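Local coordinates for protein HTPA Reductase (Selaginella moellendorffii, PDB 5U5N) that probably catalyses the NAD(P)H-dependent reduction of 4-hydroxy-tetrahydrodipicolinate to tetrahydrodipicolinate in lysine biosynthesis by the diaminopimelate pathway, at residues F151-Q157 / I222-D226. Residues are numbered along the deposited sequence; the frame is centred on the assembly and turned at random.
Sequences FSGYTLQ and IISPD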
loop_
_atom_site.group_PDB
_atom_site.type_symbol
_atom_site.label_atom_id
_atom_site.label_comp_id
_atom_site.label_asym_id
_atom_site.label_seq_id
_atom_site.Cartn_x
_atom_site.Cartn_y
_atom_site.Cartn_z
ATOM N N PHE A 151 -9.575 2.205 9.809
ATOM C CA PHE A 151 -8.735 2.338 10.998
ATOM C C PHE A 151 -9.369 3.259 12.054
ATOM O O PHE A 151 -8.691 3.785 12.946
ATOM C CB PHE A 151 -7.363 2.845 10.587
ATOM C CG PHE A 151 -6.575 1.868 9.762
ATOM C CD1 PHE A 151 -6.831 1.700 8.408
ATOM C CD2 PHE A 151 -5.564 1.128 10.342
ATOM C CE1 PHE A 151 -6.108 0.793 7.665
ATOM C CE2 PHE A 151 -4.810 0.250 9.598
ATOM C CZ PHE A 151 -5.089 0.073 8.262
ATOM N N SER A 152 -10.685 3.429 11.983
ATOM C CA SER A 152 -11.418 4.263 12.935
ATOM C C SER A 152 -11.064 3.834 14.365
ATOM O O SER A 152 -11.057 2.652 14.670
ATOM C CB SER A 152 -12.912 4.072 12.715
ATOM O OG SER A 152 -13.647 5.015 13.403
ATOM N N GLY A 153 -10.678 4.788 15.206
ATOM C CA GLY A 153 -10.232 4.502 16.581
ATOM C C GLY A 153 -8.725 4.421 16.755
ATOM O O GLY A 153 -8.226 4.577 17.864
ATOM N N TYR A 154 -7.988 4.154 15.676
ATOM C CA TYR A 154 -6.528 4.010 15.736
ATOM C C TYR A 154 -5.894 5.367 15.949
ATOM O O TYR A 154 -6.531 6.381 15.706
ATOM C CB TYR A 154 -5.968 3.367 14.462
ATOM C CG TYR A 154 -6.091 1.855 14.416
ATOM C CD1 TYR A 154 -7.309 1.211 14.657
ATOM C CD2 TYR A 154 -4.977 1.054 14.121
ATOM C CE1 TYR A 154 -7.407 -0.203 14.614
ATOM C CE2 TYR A 154 -5.070 -0.331 14.079
ATOM C CZ TYR A 154 -6.288 -0.956 14.320
ATOM O OH TYR A 154 -6.371 -2.345 14.282
ATOM N N THR A 155 -4.654 5.364 16.433
ATOM C CA THR A 155 -3.849 6.556 16.590
ATOM C C THR A 155 -2.833 6.630 15.451
ATOM O O THR A 155 -2.267 5.597 15.053
ATOM C CB THR A 155 -3.103 6.536 17.940
ATOM O OG1 THR A 155 -4.047 6.693 18.978
ATOM C CG2 THR A 155 -2.128 7.733 18.071
ATOM N N LEU A 156 -2.580 7.851 14.972
ATOM C CA LEU A 156 -1.596 8.120 13.936
ATOM C C LEU A 156 -0.479 9.020 14.450
ATOM O O LEU A 156 -0.740 10.083 15.049
ATOM C CB LEU A 156 -2.257 8.806 12.731
ATOM C CG LEU A 156 -1.358 9.234 11.562
ATOM C CD1 LEU A 156 -0.640 8.032 10.951
ATOM C CD2 LEU A 156 -2.179 9.963 10.519
ATOM N N GLN A 157 0.768 8.614 14.183
ATOM C CA GLN A 157 1.921 9.501 14.289
ATOM C C GLN A 157 2.589 9.526 12.934
ATOM O O GLN A 157 2.688 8.492 12.248
ATOM C CB GLN A 157 2.941 9.002 15.282
ATOM C CG GLN A 157 2.452 8.848 16.705
ATOM C CD GLN A 157 3.222 7.759 17.426
ATOM O OE1 GLN A 157 4.024 8.047 18.300
ATOM N NE2 GLN A 157 3.035 6.509 17.003
ATOM N N ILE A 222 0.613 3.675 12.782
ATOM C CA ILE A 222 -0.811 3.562 13.032
ATOM C C ILE A 222 -1.011 2.458 14.082
ATOM O O ILE A 222 -0.646 1.293 13.836
ATOM C CB ILE A 222 -1.589 3.221 11.743
ATOM C CG1 ILE A 222 -1.098 4.021 10.530
ATOM C CG2 ILE A 222 -3.061 3.514 11.928
ATOM C CD1 ILE A 222 -1.782 3.643 9.224
ATOM N N ILE A 223 -1.580 2.827 15.238
ATOM C CA ILE A 223 -1.664 1.953 16.396
ATOM C C ILE A 223 -3.120 1.828 16.882
ATOM O O ILE A 223 -3.827 2.821 16.983
ATOM C CB ILE A 223 -0.789 2.487 17.551
ATOM C CG1 ILE A 223 0.661 2.645 17.115
ATOM C CG2 ILE A 223 -0.840 1.540 18.764
ATOM C CD1 ILE A 223 1.421 3.660 17.960
ATOM N N SER A 224 -3.545 0.598 17.188
ATOM C CA SER A 224 -4.920 0.345 17.659
ATOM C C SER A 224 -5.185 0.945 19.048
ATOM O O SER A 224 -4.236 1.157 19.801
ATOM C CB SER A 224 -5.185 -1.154 17.733
ATOM O OG SER A 224 -4.266 -1.747 18.639
ATOM N N PRO A 225 -6.475 1.183 19.412
ATOM C CA PRO A 225 -6.826 1.693 20.744
ATOM C C PRO A 225 -6.212 0.942 21.902
ATOM O O PRO A 225 -5.870 1.544 22.900
ATOM C CB PRO A 225 -8.344 1.511 20.803
ATOM C CG PRO A 225 -8.772 1.701 19.401
ATOM C CD PRO A 225 -7.680 1.094 18.560
ATOM N N ASP A 226 -6.081 -0.364 21.779
ATOM C CA ASP A 226 -5.515 -1.151 22.880
ATOM C C ASP A 226 -3.988 -1.302 22.778
ATOM O O ASP A 226 -3.362 -1.904 23.633
ATOM C CB ASP A 226 -6.227 -2.503 22.990
ATOM C CG ASP A 226 -5.988 -3.447 21.770
ATOM O OD1 ASP A 226 -5.306 -3.088 20.739
ATOM O OD2 ASP A 226 -6.535 -4.575 21.855
#
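Two nearly linear backbone hydrogen bonds define the register. Thr-155 N donates to Ile-223 O over 2.7 Å at 168°, and Ile-223 N returns the bond to Thr-155 O over 2.9 Å at 162°, so the backbone N and O of each residue are both satisfied in one antiparallel hydrogen-bonded pair. Thr-155 O also receives a CA-H...O contact from Ile-222 CA, 3.2 Å away and 148° at the hydrogen. Leu-156 and Ile-222 form the adjoining non-hydrogen-bonded pair, with no backbone hydrogen bond between them; Ile-222 is instead backbone-bonded to Phe-231 of strand 229-238. Ahead of the strand, a type II turn from Phe-151 to Tyr-154 closes through Tyr-154 N to Phe-151 O at 2.8 Å; the positive phi of Gly-153 (97°) would jam a CB against the preceding carbonyl.

These are the ends of strands 155-162 and 215-223, neighbours in the mixed sheet of the DapB C-terminal domain, distant from the NAD site. On one face Ile-222 CG2 lies 3.8 Å from both Phe-151 CD2 and Tyr-154 CD2, with Leu-180 of helix 171-182 packing on Ile-222 and Leu-156.

Past the paired residues, Ser-224 CA sits 3.5 Å from the Tyr-154 ring centroid, 8° off the normal, a CH-pi contact over the face. Ser-224 OG donates to Asp-226 OD1 at 2.7 Å and is also hydrogen-bonded to Val-229 N, while OD1 has a further partner in Thr-228 OG1. The other carboxylate oxygen, Asp-226 OD2, forms a hydrogen bond across the subunit interface with Ser-241 OG of the second subunit.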